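Local coordinates for protein succinate-semialdehyde dehydrogenase (NAD(P)(+)) (Marinobacter aquaeolei, PDB 3RH9) that probably oxidises succinate semialdehyde to succinate, using NAD(P)+ as cofactor, at residues A[13-18]-A[196-201]; A[82-87]-A[191-196]; A[301-306]-A[374-379]. All coordinates share one frame; numbering follows the deposited sequence.

Contact 1 of 3, residues A[13-18]-A[196-201]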
ATOM      1  N   THR A  13      23.804  13.635  19.641  1.00 21.21           N
ATOM      2  CA  THR A  13      23.179  14.684  18.857  1.00 21.48           C
ATOM      3  C   THR A  13      22.683  14.037  17.580  1.00 21.53           C
ATOM      4  O   THR A  13      22.847  12.831  17.383  1.00 20.37           O
ATOM      5  CB  THR A  13      24.193  15.797  18.520  1.00 22.37           C
ATOM      6  OG1 THR A  13      23.605  16.742  17.625  1.00 23.45           O
ATOM      7  CG2 THR A  13      25.436  15.217  17.868  1.00 21.56           C
ATOM      8  N   GLY A  14      22.077  14.834  16.712  1.00 22.04           N
ATOM      9  CA  GLY A  14      21.557  14.316  15.463  1.00 21.32           C
ATOM     10  C   GLY A  14      22.633  13.983  14.455  1.00 20.24           C
ATOM     11  O   GLY A  14      23.830  14.093  14.723  1.00 21.02           O
ATOM     12  N   TYR A  15      22.202  13.563  13.278  1.00 18.34           N
ATOM     13  CA  TYR A  15      23.135  13.204  12.232  1.00 19.34           C
ATOM     14  C   TYR A  15      22.559  13.613  10.904  1.00 19.18           C
ATOM     15  O   TYR A  15      21.695  12.930  10.357  1.00 19.34           O
ATOM     16  CB  TYR A  15      23.388  11.704  12.229  1.00 20.14           C
ATOM     17  CG  TYR A  15      24.543  11.278  11.351  1.00 19.75           C
ATOM     18  CD1 TYR A  15      24.356  10.996  10.000  1.00 18.83           C
ATOM     19  CD2 TYR A  15      25.818  11.156  11.875  1.00 20.66           C
ATOM     20  CE1 TYR A  15      25.408  10.594   9.202  1.00 18.25           C
ATOM     21  CE2 TYR A  15      26.885  10.757  11.084  1.00 22.73           C
ATOM     22  CZ  TYR A  15      26.673  10.475   9.752  1.00 20.83           C
ATOM     23  OH  TYR A  15      27.740  10.070   8.989  1.00 20.48           O
ATOM     24  N   ILE A  16      23.043  14.733  10.387  1.00 19.63           N
ATOM     25  CA  ILE A  16      22.526  15.275   9.149  1.00 18.40           C
ATOM     26  C   ILE A  16      23.645  15.436   8.142  1.00 19.75           C
ATOM     27  O   ILE A  16      24.648  16.109   8.424  1.00 19.78           O
ATOM     28  CB  ILE A  16      21.894  16.634   9.395  1.00 18.27           C
ATOM     29  CG1 ILE A  16      20.637  16.471  10.237  1.00 19.30           C
ATOM     30  CG2 ILE A  16      21.610  17.329   8.093  1.00 17.19           C
ATOM     31  CD1 ILE A  16      20.011  17.798  10.652  1.00 21.78           C
ATOM     32  N   GLY A  17      23.466  14.814   6.978  1.00 18.07           N
ATOM     33  CA  GLY A  17      24.350  15.013   5.843  1.00 17.49           C
ATOM     34  C   GLY A  17      25.805  14.680   6.106  1.00 19.19           C
ATOM     35  O   GLY A  17      26.706  15.281   5.523  1.00 19.49           O
ATOM     36  N   GLY A  18      26.031  13.716   6.992  1.00 20.07           N
ATOM     37  CA  GLY A  18      27.368  13.219   7.262  1.00 19.05           C
ATOM     38  C   GLY A  18      27.892  13.756   8.577  1.00 20.76           C
ATOM     39  O   GLY A  18      28.857  13.235   9.127  1.00 20.18           O
ATOM     40  N   VAL A 196      28.166   3.650  14.582  1.00 21.48           N
ATOM     41  CA  VAL A 196      28.750   2.533  13.840  1.00 21.12           C
ATOM     42  C   VAL A 196      28.717   2.743  12.321  1.00 21.45           C
ATOM     43  O   VAL A 196      29.674   2.397  11.645  1.00 24.12           O
ATOM     44  CB  VAL A 196      28.137   1.151  14.220  1.00 22.11           C
ATOM     45  CG1 VAL A 196      28.581   0.062  13.231  1.00 19.47           C
ATOM     46  CG2 VAL A 196      28.540   0.757  15.623  1.00 20.50           C
HETATM   47  N   MSE A 197      27.636   3.312  11.789  1.00 21.03           N
HETATM   48  CA  MSE A 197      27.515   3.534  10.340  1.00 22.54           C
HETATM   49  C   MSE A 197      28.366   4.699   9.851  1.00 23.31           C
HETATM   50  O   MSE A 197      28.714   4.791   8.671  1.00 23.54           O
HETATM   51  CB  MSE A 197      26.065   3.813   9.944  1.00 20.23           C
HETATM   52  CG  MSE A 197      25.168   2.605   9.984  1.00 23.54           C
HETATM   53 SE   MSE A 197      23.368   2.948   9.277  1.00 46.44          SE
HETATM   54  CE  MSE A 197      22.737   4.183  10.682  1.00 21.73           C
ATOM     55  N   ASP A 198      28.672   5.597  10.773  1.00 23.00           N
ATOM     56  CA  ASP A 198      29.379   6.820  10.471  1.00 22.49           C
ATOM     57  C   ASP A 198      30.786   6.490   9.998  1.00 24.30           C
ATOM     58  O   ASP A 198      31.458   7.314   9.394  1.00 23.46           O
ATOM     59  CB  ASP A 198      29.430   7.657  11.740  1.00 24.36           C
ATOM     60  CG  ASP A 198      30.306   8.871  11.601  1.00 27.91           C
ATOM     61  OD1 ASP A 198      30.241   9.519  10.532  1.00 28.80           O
ATOM     62  OD2 ASP A 198      31.050   9.179  12.567  1.00 28.34           O
ATOM     63  N   LYS A 199      31.221   5.263  10.266  1.00 25.32           N
ATOM     64  CA  LYS A 199      32.577   4.846   9.947  1.00 25.04           C
ATOM     65  C   LYS A 199      32.584   3.821   8.833  1.00 24.61           C
ATOM     66  O   LYS A 199      33.454   2.954   8.787  1.00 26.68           O
ATOM     67  CB  LYS A 199      33.265   4.294  11.199  1.00 24.76           C
ATOM     68  CG  LYS A 199      33.369   5.348  12.291  1.00 28.57           C
ATOM     69  CD  LYS A 199      34.079   4.853  13.545  1.00 32.41           C
ATOM     70  CE  LYS A 199      33.937   5.882  14.692  1.00 32.46           C
ATOM     71  NZ  LYS A 199      34.122   7.312  14.278  1.00 29.69           N
ATOM     72  N   LEU A 200      31.626   3.935   7.926  1.00 23.54           N
ATOM     73  CA  LEU A 200      31.463   2.945   6.881  1.00 22.41           C
ATOM     74  C   LEU A 200      31.440   3.564   5.484  1.00 26.35           C
ATOM     75  O   LEU A 200      31.125   2.888   4.495  1.00 25.76           O
ATOM     76  CB  LEU A 200      30.195   2.143   7.125  1.00 22.74           C
ATOM     77  CG  LEU A 200      30.210   1.251   8.360  1.00 22.25           C
ATOM     78  CD1 LEU A 200      28.965   0.379   8.383  1.00 21.44           C
ATOM     79  CD2 LEU A 200      31.454   0.404   8.361  1.00 20.75           C
ATOM     80  N   ASP A 201      31.768   4.850   5.397  1.00 25.99           N
ATOM     81  CA  ASP A 201      31.840   5.496   4.097  1.00 26.15           C
ATOM     82  C   ASP A 201      30.542   5.449   3.290  1.00 24.90           C
ATOM     83  O   ASP A 201      30.563   5.255   2.075  1.00 24.64           O
ATOM     84  CB  ASP A 201      32.972   4.884   3.277  1.00 30.30           C
ATOM     85  CG  ASP A 201      34.107   5.858   3.039  1.00 40.55           C
ATOM     86  OD1 ASP A 201      33.876   7.093   3.155  1.00 37.06           O
ATOM     87  OD2 ASP A 201      35.227   5.383   2.734  1.00 47.88           O
TER
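The ring of Tyr15 meets Asp198 edge-on: OD1 of the aspartate lies in the ring plane, beside the corner formed by CE2 and the hydroxyl. The carboxylate does not continue that plane but is turned 72° against it. The ring also makes an edge-to-face pair with Trp20, and near its root it packs against the ring of Phe194. One hydrogen bond carries the contact, from Tyr15 OH to Asp198 OD1 at 3.0 Å. The hydroxyl approaches OD1 on its anti side, 31° out of the carboxylate plane, while CE2 of Tyr15 rests 3.6 Å from the same Asp198 OD1. With CG of Tyr15 anti to the backbone N (chi1 -169°), the ring extends from the strand far enough to put its hydroxyl at the aspartate. A phenylalanine at Tyr15 would probably keep the aromatic packing but leave OD1 of Asp198 without its phenolic donor. The other oxygen, OD2, takes a weak hydrogen bond from Trp20 NE1 and has a long salt bridge with Lys199. Asp198 lies within a type I turn from Met197 to Leu200, in the C-terminal end region of helix 188-197. Tyr15 belongs to the short hairpin of strands 14-16 and 19-21, and its backbone is hydrogen-bonded to Leu209 of strand 207-209, an outermost strand of the six-stranded sheet.

Contact 2 of 3, residues A[82-87]-A[191-196]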
ATOM      1  N   ASP A  82      27.924  -6.368   9.064  1.00 19.63           N
ATOM      2  CA  ASP A  82      29.152  -6.705   9.766  1.00 18.67           C
ATOM      3  C   ASP A  82      29.384  -5.759  10.937  1.00 20.38           C
ATOM      4  O   ASP A  82      29.807  -6.186  12.010  1.00 22.62           O
ATOM      5  CB  ASP A  82      30.351  -6.646   8.811  1.00 20.57           C
ATOM      6  CG  ASP A  82      30.354  -7.780   7.792  1.00 20.56           C
ATOM      7  OD1 ASP A  82      29.564  -8.734   7.965  1.00 20.32           O
ATOM      8  OD2 ASP A  82      31.145  -7.715   6.817  1.00 20.89           O
ATOM      9  N   GLY A  83      29.123  -4.472  10.729  1.00 19.46           N
ATOM     10  CA  GLY A  83      29.223  -3.492  11.797  1.00 19.67           C
ATOM     11  C   GLY A  83      28.344  -3.845  12.995  1.00 21.09           C
ATOM     12  O   GLY A  83      28.785  -3.801  14.145  1.00 21.18           O
ATOM     13  N   LEU A  84      27.090  -4.200  12.743  1.00 19.56           N
ATOM     14  CA  LEU A  84      26.237  -4.599  13.848  1.00 20.26           C
ATOM     15  C   LEU A  84      26.876  -5.759  14.606  1.00 20.74           C
ATOM     16  O   LEU A  84      27.084  -5.680  15.809  1.00 20.46           O
ATOM     17  CB  LEU A  84      24.839  -4.972  13.364  1.00 17.87           C
ATOM     18  CG  LEU A  84      24.003  -3.768  12.931  1.00 18.29           C
ATOM     19  CD1 LEU A  84      22.803  -4.230  12.120  1.00 17.55           C
ATOM     20  CD2 LEU A  84      23.576  -2.921  14.131  1.00 17.99           C
ATOM     21  N   LYS A  85      27.213  -6.827  13.893  1.00 20.31           N
ATOM     22  CA  LYS A  85      27.671  -8.041  14.549  1.00 20.35           C
ATOM     23  C   LYS A  85      28.897  -7.776  15.420  1.00 22.38           C
ATOM     24  O   LYS A  85      29.056  -8.378  16.490  1.00 21.24           O
ATOM     25  CB  LYS A  85      27.960  -9.138  13.522  1.00 22.33           C
ATOM     26  CG  LYS A  85      26.732  -9.832  12.932  1.00 20.54           C
ATOM     27  CD  LYS A  85      27.168 -10.877  11.901  1.00 21.01           C
ATOM     28  CE  LYS A  85      26.018 -11.282  10.971  1.00 25.02           C
ATOM     29  NZ  LYS A  85      26.425 -12.327   9.977  1.00 23.41           N
ATOM     30  N   GLU A  86      29.757  -6.868  14.957  1.00 21.74           N
ATOM     31  CA  GLU A  86      30.976  -6.514  15.671  1.00 20.98           C
ATOM     32  C   GLU A  86      30.719  -5.738  16.943  1.00 21.68           C
ATOM     33  O   GLU A  86      31.391  -5.947  17.947  1.00 21.52           O
ATOM     34  CB  GLU A  86      31.863  -5.653  14.797  1.00 21.88           C
ATOM     35  CG  GLU A  86      32.350  -6.349  13.571  1.00 26.18           C
ATOM     36  CD  GLU A  86      33.209  -5.436  12.759  1.00 29.44           C
ATOM     37  OE1 GLU A  86      33.890  -4.595  13.383  1.00 31.26           O
ATOM     38  OE2 GLU A  86      33.192  -5.545  11.509  1.00 32.95           O
ATOM     39  N   ASN A  87      29.774  -4.808  16.890  1.00 21.42           N
ATOM     40  CA  ASN A  87      29.502  -3.963  18.035  1.00 20.30           C
ATOM     41  C   ASN A  87      28.280  -4.469  18.754  1.00 19.92           C
ATOM     42  O   ASN A  87      27.515  -3.701  19.329  1.00 20.96           O
ATOM     43  CB  ASN A  87      29.326  -2.517  17.598  1.00 19.84           C
ATOM     44  CG  ASN A  87      30.498  -2.024  16.789  1.00 20.31           C
ATOM     45  OD1 ASN A  87      31.360  -1.304  17.296  1.00 21.60           O
ATOM     46  ND2 ASN A  87      30.555  -2.432  15.529  1.00 20.15           N
ATOM     47  N   ILE A 191      21.580   6.226  18.346  1.00 18.96           N
ATOM     48  CA  ILE A 191      22.809   6.981  18.260  1.00 21.05           C
ATOM     49  C   ILE A 191      23.994   6.033  18.054  1.00 20.83           C
ATOM     50  O   ILE A 191      24.847   6.275  17.200  1.00 20.52           O
ATOM     51  CB  ILE A 191      22.995   7.903  19.476  1.00 20.07           C
ATOM     52  CG1 ILE A 191      21.908   8.974  19.464  1.00 19.58           C
ATOM     53  CG2 ILE A 191      24.351   8.568  19.424  1.00 20.27           C
ATOM     54  CD1 ILE A 191      21.939   9.874  20.644  1.00 20.81           C
ATOM     55  N   ALA A 192      24.015   4.937  18.810  1.00 20.03           N
ATOM     56  CA  ALA A 192      25.084   3.945  18.705  1.00 20.22           C
ATOM     57  C   ALA A 192      25.176   3.361  17.301  1.00 20.24           C
ATOM     58  O   ALA A 192      26.262   3.246  16.727  1.00 21.88           O
ATOM     59  CB  ALA A 192      24.881   2.838  19.724  1.00 20.28           C
ATOM     60  N   PHE A 193      24.023   2.994  16.756  1.00 19.96           N
ATOM     61  CA  PHE A 193      23.913   2.539  15.378  1.00 19.63           C
ATOM     62  C   PHE A 193      24.502   3.566  14.386  1.00 21.61           C
ATOM     63  O   PHE A 193      25.293   3.209  13.504  1.00 21.94           O
ATOM     64  CB  PHE A 193      22.452   2.240  15.051  1.00 18.41           C
ATOM     65  CG  PHE A 193      22.259   1.547  13.749  1.00 18.81           C
ATOM     66  CD1 PHE A 193      23.166   0.596  13.319  1.00 19.60           C
ATOM     67  CD2 PHE A 193      21.166   1.838  12.952  1.00 19.45           C
ATOM     68  CE1 PHE A 193      22.984  -0.055  12.103  1.00 21.57           C
ATOM     69  CE2 PHE A 193      20.972   1.191  11.740  1.00 19.20           C
ATOM     70  CZ  PHE A 193      21.876   0.244  11.310  1.00 18.92           C
ATOM     71  N   PHE A 194      24.128   4.835  14.530  1.00 19.89           N
ATOM     72  CA  PHE A 194      24.651   5.854  13.636  1.00 19.63           C
ATOM     73  C   PHE A 194      26.137   6.029  13.829  1.00 21.67           C
ATOM     74  O   PHE A 194      26.868   6.229  12.867  1.00 22.25           O
ATOM     75  CB  PHE A 194      23.909   7.179  13.780  1.00 18.09           C
ATOM     76  CG  PHE A 194      22.781   7.325  12.820  1.00 18.02           C
ATOM     77  CD1 PHE A 194      22.955   7.996  11.631  1.00 18.15           C
ATOM     78  CD2 PHE A 194      21.560   6.747  13.075  1.00 18.78           C
ATOM     79  CE1 PHE A 194      21.921   8.125  10.726  1.00 17.34           C
ATOM     80  CE2 PHE A 194      20.521   6.875  12.169  1.00 18.20           C
ATOM     81  CZ  PHE A 194      20.706   7.562  10.990  1.00 17.43           C
ATOM     82  N   SER A 195      26.596   5.936  15.071  1.00 22.44           N
ATOM     83  CA  SER A 195      28.029   5.976  15.320  1.00 23.08           C
ATOM     84  C   SER A 195      28.736   4.858  14.556  1.00 23.40           C
ATOM     85  O   SER A 195      29.781   5.093  13.943  1.00 25.06           O
ATOM     86  CB  SER A 195      28.339   5.873  16.810  1.00 24.70           C
ATOM     87  OG  SER A 195      29.739   5.910  17.015  1.00 24.67           O
ATOM     88  N   VAL A 196      28.166   3.650  14.582  1.00 21.48           N
ATOM     89  CA  VAL A 196      28.750   2.533  13.840  1.00 21.12           C
ATOM     90  C   VAL A 196      28.717   2.743  12.321  1.00 21.45           C
ATOM     91  O   VAL A 196      29.674   2.397  11.645  1.00 24.12           O
ATOM     92  CB  VAL A 196      28.137   1.151  14.220  1.00 22.11           C
ATOM     93  CG1 VAL A 196      28.581   0.062  13.231  1.00 19.47           C
ATOM     94  CG2 VAL A 196      28.540   0.757  15.623  1.00 20.50           C
TER
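Gly83 and Val196 bring the two helices closest together, with their CA atoms 6.4 Å apart. Residues 191-196 are helical throughout, whereas residues 82-86 form the last turn of helix 70-86 and Asn87 is the first residue to leave helical angles. The carbonyl O of Gly83 is gripped twice by Asn87: its backbone N donates at 3.1 Å, and its side-chain ND2 also donates to Gly83 O, in a bond with an N-H...O angle of 164°. The acceptor lies almost in the plane of the Asn87 amide, which helps to set the rotation of that group and satisfies a carbonyl at the helix end. Val196 fits over this arrangement with both branches. Its CG1, anti to the backbone N (chi1 169°), rests 3.9 Å from the CA of Gly83; a CB on Gly83 would point toward Val196 and clash with CG1. Val196 CG2 sits over the face of the Asn87 amide, 3.6 Å above CG, so the polar group presents a flat surface to the valine while one N-H of ND2 is spent on the Gly83 carbonyl. Beside this pair, Leu84 CD2 reaches CE1 of Phe193 at 3.6 Å and approaches CD1 equally closely. Phe117 of helix 103-123 touches both Leu84 and Phe193 and extends the apolar cluster. The arrangement is a helix-helix packing in which glycine allows close approach, here joining the end of helix 70-86 to a helix that flanks the Rossmann-type sheet of the cofactor-binding domain of aldehyde dehydrogenases.

Contact 3 of 3, residues A[301-306]-A[374-379]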
ATOM      1  N   LYS A 301     -10.076 -29.816  27.511  1.00 25.12           N
ATOM      2  CA  LYS A 301      -9.578 -31.124  27.943  1.00 25.01           C
ATOM      3  C   LYS A 301      -8.144 -31.058  28.438  1.00 23.29           C
ATOM      4  O   LYS A 301      -7.693 -31.964  29.129  1.00 26.33           O
ATOM      5  CB  LYS A 301      -9.721 -32.177  26.835  1.00 23.80           C
ATOM      6  CG  LYS A 301     -11.162 -32.430  26.413  1.00 26.27           C
ATOM      7  CD  LYS A 301     -11.289 -33.705  25.572  1.00 31.12           C
ATOM      8  CE  LYS A 301     -12.752 -34.159  25.439  1.00 32.40           C
ATOM      9  NZ  LYS A 301     -13.490 -33.376  24.406  1.00 32.41           N
ATOM     10  N   VAL A 302      -7.444 -29.976  28.109  1.00 22.73           N
ATOM     11  CA  VAL A 302      -6.025 -29.845  28.446  1.00 23.59           C
ATOM     12  C   VAL A 302      -5.694 -28.548  29.194  1.00 23.75           C
ATOM     13  O   VAL A 302      -4.532 -28.257  29.493  1.00 24.48           O
ATOM     14  CB  VAL A 302      -5.142 -29.985  27.184  1.00 24.94           C
ATOM     15  CG1 VAL A 302      -5.242 -31.410  26.620  1.00 21.21           C
ATOM     16  CG2 VAL A 302      -5.563 -28.956  26.125  1.00 22.86           C
ATOM     17  N   ALA A 303      -6.729 -27.781  29.519  1.00 24.13           N
ATOM     18  CA  ALA A 303      -6.553 -26.504  30.217  1.00 26.20           C
ATOM     19  C   ALA A 303      -5.801 -26.626  31.542  1.00 26.74           C
ATOM     20  O   ALA A 303      -4.824 -25.913  31.765  1.00 25.58           O
ATOM     21  CB  ALA A 303      -7.907 -25.821  30.434  1.00 24.54           C
ATOM     22  N   ASP A 304      -6.271 -27.523  32.411  1.00 26.45           N
ATOM     23  CA  ASP A 304      -5.676 -27.721  33.731  1.00 27.75           C
ATOM     24  C   ASP A 304      -4.222 -28.157  33.665  1.00 27.19           C
ATOM     25  O   ASP A 304      -3.352 -27.577  34.318  1.00 24.40           O
ATOM     26  CB  ASP A 304      -6.470 -28.757  34.511  1.00 29.46           C
ATOM     27  CG  ASP A 304      -7.709 -28.172  35.138  1.00 38.28           C
ATOM     28  OD1 ASP A 304      -7.673 -26.950  35.431  1.00 38.16           O
ATOM     29  OD2 ASP A 304      -8.702 -28.926  35.338  1.00 38.77           O
ATOM     30  N   ALA A 305      -3.971 -29.200  32.883  1.00 26.22           N
ATOM     31  CA  ALA A 305      -2.620 -29.677  32.681  1.00 25.92           C
ATOM     32  C   ALA A 305      -1.779 -28.563  32.069  1.00 26.26           C
ATOM     33  O   ALA A 305      -0.606 -28.400  32.401  1.00 26.42           O
ATOM     34  CB  ALA A 305      -2.620 -30.900  31.791  1.00 22.94           C
ATOM     35  N   PHE A 306      -2.382 -27.781  31.182  1.00 24.75           N
ATOM     36  CA  PHE A 306      -1.613 -26.745  30.520  1.00 26.50           C
ATOM     37  C   PHE A 306      -1.189 -25.624  31.475  1.00 26.08           C
ATOM     38  O   PHE A 306      -0.041 -25.181  31.434  1.00 27.08           O
ATOM     39  CB  PHE A 306      -2.324 -26.194  29.273  1.00 25.80           C
ATOM     40  CG  PHE A 306      -1.433 -25.336  28.405  1.00 24.55           C
ATOM     41  CD1 PHE A 306      -0.333 -25.884  27.762  1.00 23.86           C
ATOM     42  CD2 PHE A 306      -1.678 -23.985  28.254  1.00 24.14           C
ATOM     43  CE1 PHE A 306       0.499 -25.099  26.977  1.00 21.96           C
ATOM     44  CE2 PHE A 306      -0.851 -23.201  27.467  1.00 22.35           C
ATOM     45  CZ  PHE A 306       0.237 -23.763  26.826  1.00 21.67           C
ATOM     46  N   VAL A 374       0.112 -15.571  35.493  1.00 19.18           N
ATOM     47  CA  VAL A 374      -0.756 -16.441  34.711  1.00 19.67           C
ATOM     48  C   VAL A 374      -2.175 -16.490  35.276  1.00 20.72           C
ATOM     49  O   VAL A 374      -2.392 -16.967  36.392  1.00 21.52           O
ATOM     50  CB  VAL A 374      -0.219 -17.880  34.698  1.00 19.45           C
ATOM     51  CG1 VAL A 374      -1.269 -18.804  34.162  1.00 20.61           C
ATOM     52  CG2 VAL A 374       1.063 -17.982  33.884  1.00 21.90           C
ATOM     53  N   VAL A 375      -3.151 -16.015  34.517  1.00 18.57           N
ATOM     54  CA  VAL A 375      -4.517 -16.100  35.000  1.00 20.77           C
ATOM     55  C   VAL A 375      -5.355 -17.037  34.152  1.00 21.25           C
ATOM     56  O   VAL A 375      -5.190 -17.103  32.935  1.00 21.28           O
ATOM     57  CB  VAL A 375      -5.212 -14.718  35.102  1.00 20.03           C
ATOM     58  CG1 VAL A 375      -4.493 -13.847  36.093  1.00 18.32           C
ATOM     59  CG2 VAL A 375      -5.304 -14.046  33.733  1.00 18.21           C
ATOM     60  N   GLN A 376      -6.263 -17.751  34.806  1.00 20.97           N
ATOM     61  CA  GLN A 376      -7.160 -18.642  34.100  1.00 22.80           C
ATOM     62  C   GLN A 376      -8.606 -18.193  34.280  1.00 22.31           C
ATOM     63  O   GLN A 376      -8.948 -17.534  35.256  1.00 22.86           O
ATOM     64  CB  GLN A 376      -6.968 -20.080  34.572  1.00 25.57           C
ATOM     65  CG  GLN A 376      -7.427 -21.088  33.535  1.00 31.08           C
ATOM     66  CD  GLN A 376      -6.873 -22.492  33.752  1.00 37.71           C
ATOM     67  OE1 GLN A 376      -6.017 -22.724  34.622  1.00 39.55           O
ATOM     68  NE2 GLN A 376      -7.361 -23.441  32.949  1.00 36.33           N
ATOM     69  N   GLY A 377      -9.444 -18.525  33.314  1.00 21.14           N
ATOM     70  CA  GLY A 377     -10.852 -18.183  33.379  1.00 22.95           C
ATOM     71  C   GLY A 377     -11.208 -16.887  32.676  1.00 25.41           C
ATOM     72  O   GLY A 377     -12.127 -16.182  33.098  1.00 27.28           O
ATOM     73  N   VAL A 378     -10.488 -16.570  31.605  1.00 22.93           N
ATOM     74  CA  VAL A 378     -10.649 -15.287  30.935  1.00 23.63           C
ATOM     75  C   VAL A 378     -11.608 -15.345  29.752  1.00 24.45           C
ATOM     76  O   VAL A 378     -11.512 -16.257  28.932  1.00 23.47           O
ATOM     77  CB  VAL A 378      -9.300 -14.795  30.422  1.00 24.13           C
ATOM     78  CG1 VAL A 378      -9.497 -13.712  29.366  1.00 24.11           C
ATOM     79  CG2 VAL A 378      -8.465 -14.303  31.581  1.00 23.38           C
ATOM     80  N   ASP A 379     -12.517 -14.371  29.652  1.00 22.99           N
ATOM     81  CA  ASP A 379     -13.457 -14.318  28.525  1.00 22.66           C
ATOM     82  C   ASP A 379     -13.456 -12.971  27.815  1.00 21.36           C
ATOM     83  O   ASP A 379     -12.769 -12.052  28.233  1.00 23.41           O
ATOM     84  CB  ASP A 379     -14.883 -14.698  28.953  1.00 25.05           C
ATOM     85  CG  ASP A 379     -15.502 -13.700  29.929  1.00 26.18           C
ATOM     86  OD1 ASP A 379     -16.318 -12.865  29.488  1.00 24.04           O
ATOM     87  OD2 ASP A 379     -15.183 -13.757  31.138  1.00 28.73           O
TER
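Ala303, whose methyl group meets the side-chain amide of Gln376, lies in a helical turn secured by the shortest polar bond here, from Phe306 N to Val302 O at 2.8 Å. Val302 occupies the N-cap position, and helix 303-316 starts with Ala303. Across the contact the meeting is van der Waals in character: NE2 of Gln376 comes within 3.5 Å of CB of Ala303. The same NE2 lies 3.7 Å from the backbone O of Ala303, and no hydrogen bond spans the two segments. Asp304 stands at the margin, its OD1 4.3 Å from NE2 of Gln376, so any electrostatic attraction between carboxylate and amide would probably be modest. Gln376 reaches the helix because CG is anti to its backbone N (chi1 -157°) and the chain continues extended (chi2 162°), carrying the amide group away from the strand. Its backbone is hydrogen-bonded to Ser354, which ties it to the edge strand 354-357. The surrounding packing places the helix over the sheet: Ala303 also touches Leu398 of strand 393-399, Gln376 touches Val356 of strand 354-357, and Phe306 packs on Ala274, Ala275 and Leu278 of helix 271-283. This is helix-on-sheet packing of an alpha/beta fold, in which a helix following strand 295-299 lies against neighbouring strands of the seven-stranded sheet, consistent with the catalytic domain of the aldehyde dehydrogenase family.

Overall arrangement
Contacts 1 and 2 are neighbours, with centres 11 Å apart, and both draw on helix 188-197: they share Val196 and touch through the rings of Tyr15 and Phe194. Along the chain, contact 2 is nested inside the loop closed by contact 1, and the N-terminal hairpin and helix 70-86 both pack in the region of helix 188-197. Contact 3 follows later in sequence and lies on the opposite side of the chain's centre, its own centre 51 Å from that of contact 1 and 44 Å from that of contact 2. It belongs to the seven-stranded sheet region. All three lie away from Glu256, the predicted active-site residue.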